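PDB 6EXS: peptide ABC transporter permease from Staphylococcus hominis, which probably carries peptides across the bacterial membrane with protons, as in the POT family, and binds the thioalcohol-conjugated dipeptide that is a precursor of human axillary malodour. Local coordinates for residues 81-86 with 213-218; 88-93 with 125-130; 292-297 with 473-478; 366-371 with 411-416. All coordinates share one frame; numbering follows the deposited sequence.

Interaction 1. Residues 81-86 with 213-218; sequences ADRITG and NPLSKE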
loop_
_atom_site.group_PDB
_atom_site.type_symbol
_atom_site.label_atom_id
_atom_site.label_comp_id
_atom_site.label_asym_id
_atom_site.label_seq_id
_atom_site.Cartn_x
_atom_site.Cartn_y
_atom_site.Cartn_z
ATOM N N ALA A 81 19.482 -2.622 -0.498
ATOM C CA ALA A 81 19.730 -3.191 -1.819
ATOM C C ALA A 81 20.777 -2.383 -2.588
ATOM O O ALA A 81 21.674 -2.972 -3.189
ATOM C CB ALA A 81 18.440 -3.225 -2.617
ATOM N N ASP A 82 20.657 -1.039 -2.561
ATOM C CA ASP A 82 21.522 -0.120 -3.294
ATOM C C ASP A 82 22.938 -0.042 -2.769
ATOM O O ASP A 82 23.847 0.221 -3.549
ATOM C CB ASP A 82 20.901 1.287 -3.330
ATOM C CG ASP A 82 21.542 2.201 -4.352
ATOM O OD1 ASP A 82 21.191 2.091 -5.543
ATOM O OD2 ASP A 82 22.407 3.019 -3.960
ATOM N N ARG A 83 23.129 -0.250 -1.455
ATOM C CA ARG A 83 24.438 -0.093 -0.830
ATOM C C ARG A 83 25.062 -1.365 -0.235
ATOM O O ARG A 83 26.267 -1.350 0.042
ATOM C CB ARG A 83 24.376 1.015 0.244
ATOM C CG ARG A 83 23.745 2.318 -0.255
ATOM C CD ARG A 83 24.458 3.559 0.216
ATOM N NE ARG A 83 25.815 3.625 -0.323
ATOM C CZ ARG A 83 26.712 4.543 0.010
ATOM N NH1 ARG A 83 26.405 5.494 0.882
ATOM N NH2 ARG A 83 27.930 4.506 -0.508
ATOM N N ILE A 84 24.283 -2.454 -0.039
ATOM C CA ILE A 84 24.789 -3.658 0.628
ATOM C C ILE A 84 24.613 -4.966 -0.161
ATOM O O ILE A 84 25.612 -5.603 -0.463
ATOM C CB ILE A 84 24.168 -3.779 2.074
ATOM C CG1 ILE A 84 24.516 -2.557 2.953
ATOM C CG2 ILE A 84 24.566 -5.101 2.778
ATOM C CD1 ILE A 84 23.649 -2.371 4.194
ATOM N N THR A 85 23.366 -5.412 -0.413
ATOM C CA THR A 85 23.064 -6.730 -1.006
ATOM C C THR A 85 22.823 -6.809 -2.517
ATOM O O THR A 85 22.981 -7.881 -3.101
ATOM C CB THR A 85 21.815 -7.341 -0.316
ATOM O OG1 THR A 85 20.661 -6.596 -0.710
ATOM C CG2 THR A 85 21.922 -7.373 1.213
ATOM N N GLY A 86 22.351 -5.720 -3.105
ATOM C CA GLY A 86 21.889 -5.708 -4.480
ATOM C C GLY A 86 20.396 -5.917 -4.393
ATOM O O GLY A 86 19.886 -6.241 -3.316
ATOM N N ASN A 213 25.730 1.387 -5.482
ATOM C CA ASN A 213 26.626 2.269 -4.746
ATOM C C ASN A 213 27.085 1.561 -3.464
ATOM O O ASN A 213 26.558 1.886 -2.398
ATOM C CB ASN A 213 25.925 3.606 -4.441
ATOM C CG ASN A 213 25.416 4.319 -5.669
ATOM O OD1 ASN A 213 24.250 4.186 -6.057
ATOM N ND2 ASN A 213 26.282 5.079 -6.321
ATOM N N PRO A 214 28.031 0.577 -3.521
ATOM C CA PRO A 214 28.431 -0.122 -2.283
ATOM C C PRO A 214 29.137 0.767 -1.264
ATOM O O PRO A 214 29.688 1.812 -1.620
ATOM C CB PRO A 214 29.316 -1.270 -2.777
ATOM C CG PRO A 214 29.796 -0.854 -4.088
ATOM C CD PRO A 214 28.756 0.040 -4.692
ATOM N N LEU A 215 29.080 0.366 0.012
ATOM C CA LEU A 215 29.659 1.114 1.121
ATOM C C LEU A 215 31.165 0.903 1.255
ATOM O O LEU A 215 31.669 -0.204 1.033
ATOM C CB LEU A 215 28.969 0.739 2.447
ATOM C CG LEU A 215 27.462 0.970 2.576
ATOM C CD1 LEU A 215 26.914 0.165 3.705
ATOM C CD2 LEU A 215 27.141 2.426 2.832
ATOM N N SER A 216 31.879 1.965 1.673
ATOM C CA SER A 216 33.318 1.909 1.921
ATOM C C SER A 216 33.549 1.232 3.290
ATOM O O SER A 216 32.573 0.938 3.987
ATOM C CB SER A 216 33.920 3.312 1.885
ATOM O OG SER A 216 33.438 4.140 2.932
ATOM N N LYS A 217 34.820 0.974 3.669
ATOM C CA LYS A 217 35.155 0.349 4.952
ATOM C C LYS A 217 34.721 1.237 6.119
ATOM O O LYS A 217 34.121 0.736 7.072
ATOM C CB LYS A 217 36.650 0.006 5.033
ATOM C CG LYS A 217 37.087 -1.102 4.070
ATOM C CD LYS A 217 36.995 -2.494 4.695
ATOM C CE LYS A 217 36.911 -3.591 3.659
ATOM N NZ LYS A 217 35.532 -3.747 3.120
ATOM N N GLU A 218 34.959 2.562 6.002
ATOM C CA GLU A 218 34.579 3.554 7.013
ATOM C C GLU A 218 33.072 3.847 7.010
ATOM O O GLU A 218 32.539 4.198 8.065
ATOM C CB GLU A 218 35.425 4.843 6.929
ATOM C CG GLU A 218 35.357 5.593 5.604
ATOM C CD GLU A 218 35.967 6.984 5.577
ATOM O OE1 GLU A 218 35.837 7.656 4.529
ATOM O OE2 GLU A 218 36.563 7.410 6.593
#

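Interaction 2. Residues 88-93 with 125-130; sequences RGATLL and SGLMKP. With OLC ((2R)-2,3-dihydroxypropyl (9Z)-octadec-9-enoate), chain M.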
loop_
_atom_site.group_PDB
_atom_site.type_symbol
_atom_site.label_atom_id
_atom_site.label_comp_id
_atom_site.label_asym_id
_atom_site.label_seq_id
_atom_site.Cartn_x
_atom_site.Cartn_y
_atom_site.Cartn_z
ATOM N N ARG A 88 18.583 -8.275 -5.972
ATOM C CA ARG A 88 18.274 -9.715 -5.974
ATOM C C ARG A 88 18.284 -10.321 -4.584
ATOM O O ARG A 88 17.292 -10.941 -4.185
ATOM C CB ARG A 88 19.186 -10.499 -6.930
ATOM C CG ARG A 88 18.988 -10.126 -8.385
ATOM C CD ARG A 88 17.855 -10.855 -9.099
ATOM N NE ARG A 88 18.195 -12.235 -9.448
ATOM C CZ ARG A 88 18.932 -12.594 -10.495
ATOM N NH1 ARG A 88 19.439 -11.672 -11.306
ATOM N NH2 ARG A 88 19.175 -13.875 -10.734
ATOM N N GLY A 89 19.375 -10.096 -3.854
ATOM C CA GLY A 89 19.547 -10.561 -2.485
ATOM C C GLY A 89 18.446 -10.071 -1.572
ATOM O O GLY A 89 17.856 -10.869 -0.841
ATOM N N ALA A 90 18.123 -8.760 -1.672
ATOM C CA ALA A 90 17.075 -8.057 -0.927
ATOM C C ALA A 90 15.657 -8.603 -1.217
ATOM O O ALA A 90 14.865 -8.736 -0.276
ATOM C CB ALA A 90 17.144 -6.562 -1.208
ATOM N N THR A 91 15.350 -8.932 -2.503
ATOM C CA THR A 91 14.067 -9.514 -2.942
ATOM C C THR A 91 13.910 -10.919 -2.307
ATOM O O THR A 91 12.817 -11.272 -1.865
ATOM C CB THR A 91 14.001 -9.601 -4.507
ATOM O OG1 THR A 91 14.174 -8.305 -5.076
ATOM C CG2 THR A 91 12.692 -10.227 -5.031
ATOM N N LEU A 92 15.012 -11.704 -2.281
ATOM C CA LEU A 92 15.061 -13.070 -1.759
ATOM C C LEU A 92 14.968 -13.102 -0.237
ATOM O O LEU A 92 14.189 -13.895 0.301
ATOM C CB LEU A 92 16.320 -13.806 -2.274
ATOM C CG LEU A 92 16.563 -15.281 -1.867
ATOM C CD1 LEU A 92 15.319 -16.154 -2.042
ATOM C CD2 LEU A 92 17.706 -15.868 -2.658
ATOM N N LEU A 93 15.753 -12.249 0.456
ATOM C CA LEU A 93 15.699 -12.182 1.913
ATOM C C LEU A 93 14.315 -11.714 2.342
ATOM O O LEU A 93 13.723 -12.325 3.228
ATOM C CB LEU A 93 16.815 -11.301 2.502
ATOM C CG LEU A 93 16.942 -11.309 4.033
ATOM C CD1 LEU A 93 17.089 -12.723 4.580
ATOM C CD2 LEU A 93 18.108 -10.464 4.478
ATOM N N SER A 125 8.680 -7.010 3.441
ATOM C CA SER A 125 8.058 -6.138 2.429
ATOM C C SER A 125 8.934 -4.917 2.069
ATOM O O SER A 125 9.056 -4.581 0.894
ATOM C CB SER A 125 6.656 -5.704 2.847
ATOM O OG SER A 125 5.816 -6.825 3.086
ATOM N N GLY A 126 9.580 -4.309 3.058
ATOM C CA GLY A 126 10.492 -3.197 2.815
ATOM C C GLY A 126 11.673 -3.622 1.972
ATOM O O GLY A 126 12.175 -2.834 1.174
ATOM N N LEU A 127 12.082 -4.901 2.100
ATOM C CA LEU A 127 13.182 -5.503 1.343
ATOM C C LEU A 127 12.748 -5.999 -0.044
ATOM O O LEU A 127 13.479 -5.822 -1.019
ATOM C CB LEU A 127 13.817 -6.663 2.133
ATOM C CG LEU A 127 14.753 -6.311 3.288
ATOM C CD1 LEU A 127 15.095 -7.546 4.080
ATOM C CD2 LEU A 127 16.047 -5.677 2.780
ATOM N N MET A 128 11.583 -6.646 -0.126
ATOM C CA MET A 128 11.091 -7.200 -1.368
ATOM C C MET A 128 10.400 -6.189 -2.269
ATOM O O MET A 128 10.722 -6.154 -3.460
ATOM C CB MET A 128 10.180 -8.408 -1.105
ATOM C CG MET A 128 9.978 -9.283 -2.318
ATOM S SD MET A 128 8.749 -10.551 -2.000
ATOM C CE MET A 128 8.412 -11.092 -3.658
ATOM N N LYS A 129 9.416 -5.417 -1.736
ATOM C CA LYS A 129 8.574 -4.490 -2.518
ATOM C C LYS A 129 9.323 -3.527 -3.463
ATOM O O LYS A 129 9.053 -3.613 -4.664
ATOM C CB LYS A 129 7.617 -3.691 -1.638
ATOM C CG LYS A 129 6.173 -3.888 -1.977
ATOM C CD LYS A 129 5.425 -4.261 -0.727
ATOM C CE LYS A 129 3.983 -3.910 -0.877
ATOM N NZ LYS A 129 3.167 -4.471 0.222
ATOM N N PRO A 130 10.223 -2.609 -3.018
ATOM C CA PRO A 130 10.834 -1.694 -3.987
ATOM C C PRO A 130 11.840 -2.352 -4.926
ATOM O O PRO A 130 12.071 -1.858 -6.031
ATOM C CB PRO A 130 11.490 -0.639 -3.091
ATOM C CG PRO A 130 11.821 -1.365 -1.847
ATOM C CD PRO A 130 10.697 -2.317 -1.647
HETATM C C24 OLC M . 23.513 -11.196 -0.220
HETATM C C5 OLC M . 18.823 -17.003 4.338
HETATM C C4 OLC M . 18.253 -16.118 3.242
HETATM C C3 OLC M . 19.314 -15.457 2.378
HETATM C C2 OLC M . 18.721 -14.529 1.327
HETATM C C21 OLC M . 21.208 -11.946 0.452
HETATM C C1 OLC M . 19.737 -13.847 0.454
HETATM C C22 OLC M . 22.689 -12.251 0.489
HETATM O O19 OLC M . 19.829 -14.009 -0.735
HETATM O O25 OLC M . 23.311 -11.225 -1.628
HETATM O O23 OLC M . 23.116 -12.365 1.851
HETATM O O20 OLC M . 20.500 -12.994 1.161
#

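Interaction 3. Residues 292-297 with 473-478; sequences FILGML and VITLII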
loop_
_atom_site.group_PDB
_atom_site.type_symbol
_atom_site.label_atom_id
_atom_site.label_comp_id
_atom_site.label_asym_id
_atom_site.label_seq_id
_atom_site.Cartn_x
_atom_site.Cartn_y
_atom_site.Cartn_z
ATOM N N PHE A 292 0.881 16.353 -3.125
ATOM C CA PHE A 292 1.163 15.510 -1.960
ATOM C C PHE A 292 -0.049 15.505 -1.000
ATOM O O PHE A 292 -0.448 14.433 -0.539
ATOM C CB PHE A 292 2.460 15.931 -1.221
ATOM C CG PHE A 292 2.829 14.969 -0.109
ATOM C CD1 PHE A 292 2.285 15.109 1.166
ATOM C CD2 PHE A 292 3.672 13.889 -0.353
ATOM C CE1 PHE A 292 2.563 14.176 2.168
ATOM C CE2 PHE A 292 3.950 12.957 0.652
ATOM C CZ PHE A 292 3.388 13.103 1.902
ATOM N N ILE A 293 -0.618 16.702 -0.712
ATOM C CA ILE A 293 -1.806 16.896 0.130
ATOM C C ILE A 293 -2.997 16.167 -0.527
ATOM O O ILE A 293 -3.623 15.338 0.134
ATOM C CB ILE A 293 -2.110 18.407 0.417
ATOM C CG1 ILE A 293 -0.844 19.217 0.831
ATOM C CG2 ILE A 293 -3.248 18.587 1.436
ATOM C CD1 ILE A 293 -0.071 18.779 2.147
ATOM N N LEU A 294 -3.264 16.428 -1.832
ATOM C CA LEU A 294 -4.344 15.782 -2.580
ATOM C C LEU A 294 -4.221 14.260 -2.556
ATOM O O LEU A 294 -5.229 13.575 -2.324
ATOM C CB LEU A 294 -4.445 16.302 -4.029
ATOM C CG LEU A 294 -4.962 17.745 -4.247
ATOM C CD1 LEU A 294 -5.046 18.068 -5.724
ATOM C CD2 LEU A 294 -6.326 17.971 -3.621
ATOM N N GLY A 295 -2.987 13.759 -2.740
ATOM C CA GLY A 295 -2.654 12.332 -2.699
ATOM C C GLY A 295 -2.874 11.712 -1.328
ATOM O O GLY A 295 -3.413 10.611 -1.222
ATOM N N MET A 296 -2.482 12.436 -0.268
ATOM C CA MET A 296 -2.632 12.020 1.125
ATOM C C MET A 296 -4.123 11.908 1.499
ATOM O O MET A 296 -4.524 10.897 2.084
ATOM C CB MET A 296 -1.900 13.005 2.051
ATOM C CG MET A 296 -1.382 12.374 3.310
ATOM S SD MET A 296 -0.260 13.441 4.252
ATOM C CE MET A 296 -1.426 14.652 4.906
ATOM N N LEU A 297 -4.939 12.935 1.124
ATOM C CA LEU A 297 -6.383 12.993 1.357
ATOM C C LEU A 297 -7.092 11.840 0.644
ATOM O O LEU A 297 -8.071 11.307 1.176
ATOM C CB LEU A 297 -6.987 14.334 0.886
ATOM C CG LEU A 297 -6.665 15.621 1.653
ATOM C CD1 LEU A 297 -7.024 16.817 0.823
ATOM C CD2 LEU A 297 -7.392 15.681 3.007
ATOM N N VAL A 473 -13.351 20.320 0.729
ATOM C CA VAL A 473 -12.998 21.738 0.903
ATOM C C VAL A 473 -11.519 22.006 0.542
ATOM O O VAL A 473 -11.269 22.931 -0.235
ATOM C CB VAL A 473 -13.404 22.387 2.267
ATOM C CG1 VAL A 473 -14.922 22.444 2.425
ATOM C CG2 VAL A 473 -12.757 21.699 3.468
ATOM N N ILE A 474 -10.559 21.178 1.044
ATOM C CA ILE A 474 -9.116 21.321 0.751
ATOM C C ILE A 474 -8.860 21.159 -0.757
ATOM O O ILE A 474 -8.052 21.899 -1.336
ATOM C CB ILE A 474 -8.219 20.384 1.613
ATOM C CG1 ILE A 474 -8.496 20.559 3.118
ATOM C CG2 ILE A 474 -6.721 20.608 1.309
ATOM C CD1 ILE A 474 -7.994 19.429 3.968
ATOM N N THR A 475 -9.579 20.217 -1.390
ATOM C CA THR A 475 -9.484 19.982 -2.827
ATOM C C THR A 475 -9.997 21.188 -3.603
ATOM O O THR A 475 -9.328 21.605 -4.540
ATOM C CB THR A 475 -10.150 18.662 -3.229
ATOM O OG1 THR A 475 -9.560 17.615 -2.463
ATOM C CG2 THR A 475 -9.979 18.353 -4.702
ATOM N N LEU A 476 -11.147 21.767 -3.200
ATOM C CA LEU A 476 -11.694 22.951 -3.864
ATOM C C LEU A 476 -10.782 24.179 -3.715
ATOM O O LEU A 476 -10.686 24.973 -4.656
ATOM C CB LEU A 476 -13.128 23.266 -3.411
ATOM C CG LEU A 476 -14.227 22.313 -3.884
ATOM C CD1 LEU A 476 -15.504 22.546 -3.104
ATOM C CD2 LEU A 476 -14.489 22.448 -5.382
ATOM N N ILE A 477 -10.083 24.308 -2.558
ATOM C CA ILE A 477 -9.147 25.410 -2.291
ATOM C C ILE A 477 -7.891 25.265 -3.183
ATOM O O ILE A 477 -7.461 26.253 -3.774
ATOM C CB ILE A 477 -8.837 25.584 -0.768
ATOM C CG1 ILE A 477 -10.121 25.925 0.024
ATOM C CG2 ILE A 477 -7.765 26.664 -0.526
ATOM C CD1 ILE A 477 -10.116 25.497 1.468
ATOM N N ILE A 478 -7.349 24.035 -3.319
ATOM C CA ILE A 478 -6.178 23.750 -4.160
ATOM C C ILE A 478 -6.528 23.866 -5.661
ATOM O O ILE A 478 -5.760 24.481 -6.408
ATOM C CB ILE A 478 -5.520 22.387 -3.768
ATOM C CG1 ILE A 478 -4.852 22.485 -2.378
ATOM C CG2 ILE A 478 -4.518 21.879 -4.833
ATOM C CD1 ILE A 478 -4.517 21.161 -1.685
#

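Interaction 4. Residues 366-371 with 411-416; sequences IKFSIG and LCLSPT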
loop_
_atom_site.group_PDB
_atom_site.type_symbol
_atom_site.label_atom_id
_atom_site.label_comp_id
_atom_site.label_asym_id
_atom_site.label_seq_id
_atom_site.Cartn_x
_atom_site.Cartn_y
_atom_site.Cartn_z
ATOM N N ILE A 366 -5.510 18.602 -11.978
ATOM C CA ILE A 366 -6.942 18.375 -12.215
ATOM C C ILE A 366 -7.308 16.897 -11.936
ATOM O O ILE A 366 -8.290 16.649 -11.234
ATOM C CB ILE A 366 -7.412 18.883 -13.613
ATOM C CG1 ILE A 366 -7.159 20.398 -13.770
ATOM C CG2 ILE A 366 -8.898 18.572 -13.869
ATOM C CD1 ILE A 366 -7.099 20.930 -15.250
ATOM N N LYS A 367 -6.492 15.936 -12.447
ATOM C CA LYS A 367 -6.678 14.485 -12.268
ATOM C C LYS A 367 -6.690 14.090 -10.790
ATOM O O LYS A 367 -7.566 13.326 -10.377
ATOM C CB LYS A 367 -5.604 13.686 -13.020
ATOM C CG LYS A 367 -5.810 13.612 -14.525
ATOM C CD LYS A 367 -4.801 12.672 -15.156
ATOM C CE LYS A 367 -4.860 12.653 -16.656
ATOM N NZ LYS A 367 -3.917 11.654 -17.210
ATOM N N PHE A 368 -5.734 14.639 -9.998
ATOM C CA PHE A 368 -5.613 14.435 -8.547
ATOM C C PHE A 368 -6.815 15.014 -7.808
ATOM O O PHE A 368 -7.333 14.379 -6.890
ATOM C CB PHE A 368 -4.324 15.071 -8.022
ATOM C CG PHE A 368 -3.171 14.110 -7.884
ATOM C CD1 PHE A 368 -2.598 13.517 -9.008
ATOM C CD2 PHE A 368 -2.627 13.827 -6.639
ATOM C CE1 PHE A 368 -1.528 12.628 -8.881
ATOM C CE2 PHE A 368 -1.553 12.948 -6.512
ATOM C CZ PHE A 368 -1.008 12.356 -7.633
ATOM N N SER A 369 -7.259 16.214 -8.223
ATOM C CA SER A 369 -8.413 16.904 -7.665
ATOM C C SER A 369 -9.695 16.097 -7.898
ATOM O O SER A 369 -10.468 15.933 -6.954
ATOM C CB SER A 369 -8.529 18.310 -8.247
ATOM O OG SER A 369 -7.407 19.096 -7.879
ATOM N N ILE A 370 -9.881 15.540 -9.129
ATOM C CA ILE A 370 -11.018 14.695 -9.507
ATOM C C ILE A 370 -11.063 13.449 -8.609
ATOM O O ILE A 370 -12.130 13.110 -8.086
ATOM C CB ILE A 370 -10.987 14.327 -11.016
ATOM C CG1 ILE A 370 -11.238 15.557 -11.899
ATOM C CG2 ILE A 370 -11.994 13.217 -11.345
ATOM C CD1 ILE A 370 -10.648 15.429 -13.362
ATOM N N GLY A 371 -9.903 12.812 -8.424
ATOM C CA GLY A 371 -9.738 11.623 -7.595
ATOM C C GLY A 371 -10.096 11.831 -6.140
ATOM O O GLY A 371 -10.863 11.043 -5.582
ATOM N N LEU A 411 -8.594 5.593 -10.276
ATOM C CA LEU A 411 -8.297 5.475 -11.706
ATOM C C LEU A 411 -7.821 6.812 -12.287
ATOM O O LEU A 411 -7.087 6.810 -13.278
ATOM C CB LEU A 411 -9.520 4.936 -12.484
ATOM C CG LEU A 411 -10.067 3.544 -12.084
ATOM C CD1 LEU A 411 -11.474 3.335 -12.608
ATOM C CD2 LEU A 411 -9.148 2.411 -12.551
ATOM N N CYS A 412 -8.220 7.944 -11.653
ATOM C CA CYS A 412 -7.847 9.314 -12.027
ATOM C C CYS A 412 -6.491 9.690 -11.452
ATOM O O CYS A 412 -5.724 10.389 -12.104
ATOM C CB CYS A 412 -8.906 10.310 -11.562
ATOM S SG CYS A 412 -10.577 9.953 -12.141
ATOM N N LEU A 413 -6.247 9.284 -10.198
ATOM C CA LEU A 413 -5.102 9.630 -9.366
ATOM C C LEU A 413 -3.852 8.755 -9.535
ATOM O O LEU A 413 -2.758 9.308 -9.655
ATOM C CB LEU A 413 -5.577 9.613 -7.899
ATOM C CG LEU A 413 -4.728 10.338 -6.880
ATOM C CD1 LEU A 413 -5.529 11.414 -6.184
ATOM C CD2 LEU A 413 -4.160 9.368 -5.879
ATOM N N SER A 414 -3.999 7.409 -9.473
ATOM C CA SER A 414 -2.890 6.443 -9.521
ATOM C C SER A 414 -1.970 6.532 -10.772
ATOM O O SER A 414 -0.759 6.630 -10.546
ATOM C CB SER A 414 -3.384 5.014 -9.323
ATOM O OG SER A 414 -3.076 4.542 -8.023
ATOM N N PRO A 415 -2.439 6.509 -12.062
ATOM C CA PRO A 415 -1.478 6.603 -13.190
ATOM C C PRO A 415 -0.770 7.958 -13.262
ATOM O O PRO A 415 0.297 8.090 -13.866
ATOM C CB PRO A 415 -2.349 6.379 -14.434
ATOM C CG PRO A 415 -3.647 5.855 -13.932
ATOM C CD PRO A 415 -3.824 6.411 -12.563
ATOM N N THR A 416 -1.389 8.955 -12.614
ATOM C CA THR A 416 -0.990 10.355 -12.505
ATOM C C THR A 416 0.075 10.567 -11.411
ATOM O O THR A 416 0.958 11.405 -11.590
ATOM C CB THR A 416 -2.256 11.203 -12.305
ATOM O OG1 THR A 416 -3.288 10.701 -13.157
ATOM C CG2 THR A 416 -2.037 12.652 -12.605
#

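Interaction 1. Residues 81-86 with 213-218
Arg83 and the strip of backbone from Asn213 to Leu215 carry this contact. The NE of Arg83 donates to the carbonyl O of Asn213 at 2.8 Å, a nearly straight bond (171° at the hydrogen), with the acceptor lying close to the guanidinium plane. Arg83 NH2 reaches on to Pro214 O, but that bond is weak at 3.4 Å. While two carbonyls sit at its edge, the guanidinium takes a methyl on one face: Leu215 CD2 stands over its centre, 3.6 Å from Arg83 CZ. The arginine chain does not run straight out; bends at chi2 and chi3 (64°) bring NE to the carbonyl of Asn213. Two backbone bonds, with the donors now on 213-215, also hold the strip to the helix. Asn213 N gives its hydrogen to Asp82 O at 2.9 Å, and Leu215 N reaches Arg83 O at 3.3 Å. Beside the second bond, CD1 of Leu215 rests 3.7 Å from CG1 of Ile84. Further out, Arg83 NH2 has a salt bridge to Glu219, in the first turn of helix 217-243, and Tyr223 packs against both Arg83 and Leu215. Ser216 takes the N-cap position of that helix, its OG accepting from Glu219 N. The contact thus ties the start of helix 217-243, the first of the two extra helices known from bacterial POT transporters, to a turn whose Asp82, Arg83, Gly86 and Arg88 resemble motif A of the major facilitator superfamily.

Interaction 2. Residues 88-93 with 125-130
Ala90 and Thr91 meet Leu127 and Met128 in a close, buried crossing of two consecutive helices, 74-106 and 110-137, in the first half of the transporter. The local axes come within 7.1 Å and run at 127° to each other, and the CA atoms of Thr91 and Met128 come to 4.1 Å. Much of the packing is side chain against backbone. Leu127 CB sits 3.3 Å from the carbonyl O of Ala90, and Met128 CG lies 3.5 Å from Thr91 O. With CG anti to its own backbone N (chi1 -162°), Met128 lays its CG methylene against that carbonyl, and the extended chain carries the sulfur on past Thr91 O, the two side chains crossing obliquely. At the other end a methyl of one leucine, Leu127 CD1, rests 4.2 Å from the branch carbon Leu93 CG. No hydrogen bond joins the two segments. The carbonyls of Ala90 and Leu127 lie side by side, pointing opposite ways, their oxygens 3.3 Å apart; Leu127 O receives the side-chain amide of Asn131, and Thr91 OG1 bonds to Thr87 O within its own helix. The pair forms a helical hairpin of the major facilitator fold, with the second helix kinked at Pro130. Next to that proline, Lys129, whose CB points away from the contact, makes a cation-pi interaction with Tyr32. On the outer side a monoolein molecule packs against helix 74-106: its C21 comes to 3.6 Å from Gly89 CA, where a CB would run into the lipid's O25, and its ester carbonyl oxygen O19 is 3.4 Å from Leu92 CD2.

Interaction 3. Residues 292-297 with 473-478
A chi1 of -71° sets Leu294 CG beside its backbone N, and chi2 of -178° then brings the methyls up to helix 460-479, where CD2 meets Thr475 and, more loosely, Ile478 CD1, while CD1 meets Ile478. Leu294 CD2 comes to 3.5 Å from Thr475 OG1 and also touches the CB and CG2 of that threonine, so it lies against the whole branched end. Leu294 CD1 is 3.9 Å from Ile478 CG2, and here the two side chains slide past each other in opposite directions. Leu297, one helical turn on, starts with nearly the same first torsion and lays both methyls against Ile474: Leu297 CD1 lies 3.8 Å from Ile474 CG2, and Leu297 CD2 is 3.9 Å from Ile474 CD1. Ile293 closes the row, its CG2 meeting the same Ile474 CG2 at 4.0 Å. The two helix segments run nearly antiparallel, at 157°, with local axes 10.4 Å apart, so their backbones do not touch each other and side chains bridge the gap. Helix 364-389 packs in beside them, Thr372 touching Leu297 and Thr475 and giving its hydroxyl to Leu294 O. Helix 279-302 is thereby joined to helix 460-479, the last long helix of this major facilitator fold. Thr475 OG1, the one polar side-chain atom in the contact, bonds back to Ala471 O in its own helix and presents itself to Leu294 as packing surface; between these two segments the attachment is therefore apolar packing, with no hydrogen bond across.

Interaction 4. Residues 366-371 with 411-416
The carbonyl O of Cys412 receives the hydroxyl of Thr416 at 2.7 Å from OG1 and, from across the contact, meets the CB of Lys367 at 3.4 Å. Thr416 is poorly ordered, so its details deserve some caution. The bond closes a turn in which Pro415 has no N-H to offer and the helix is kinked. Lys367 runs on extended, its CD passing Thr416 OG1, and its far NZ bonds to Gln361 OE1, with a cation-pi contact to Trp354. Leu413 covers one face of Phe368: CG of the leucine stands over the centre of the ring, 4.0 Å from the centroid and only 8° off its normal, a CH-pi contact. At the ring's edge, near its plane, lies Thr416 C, 3.6 Å from Phe368 CE1. On the other flank Cys412 SG rests against Ile370 CG2 at 3.6 Å. Gly371, without a side chain, lets Cys412 and Leu413 come in close, and the local axes approach to 7.5 Å. Such close crossing at 140° joins consecutive helices 364-389 and 396-418 into a hairpin of the major facilitator fold, whose second, proline-kinked helix also supplies Tyr403 and Cys406 to the peptide pocket.

How the interactions relate
Interactions 1 and 2 share helix 74-106 and touch through Thr85, Ala81 and Ala90, whereas interactions 3 and 4 lie on the opposite side of the chain's centre from interaction 2 and meet where Leu294 and Thr475 pack on Ser369. Interaction 1 is the surface member, and it relies on backbone bonds and an arginine. Interaction 2 is the most buried, 3 and 4 partly so, and none of these three has a hydrogen bond across. Two of them, 2 and 4, are alike: close hairpins of consecutive helices, each with a kinking proline. Interaction 3 joins helices far apart in sequence, with axes wider apart and side chains bridging them.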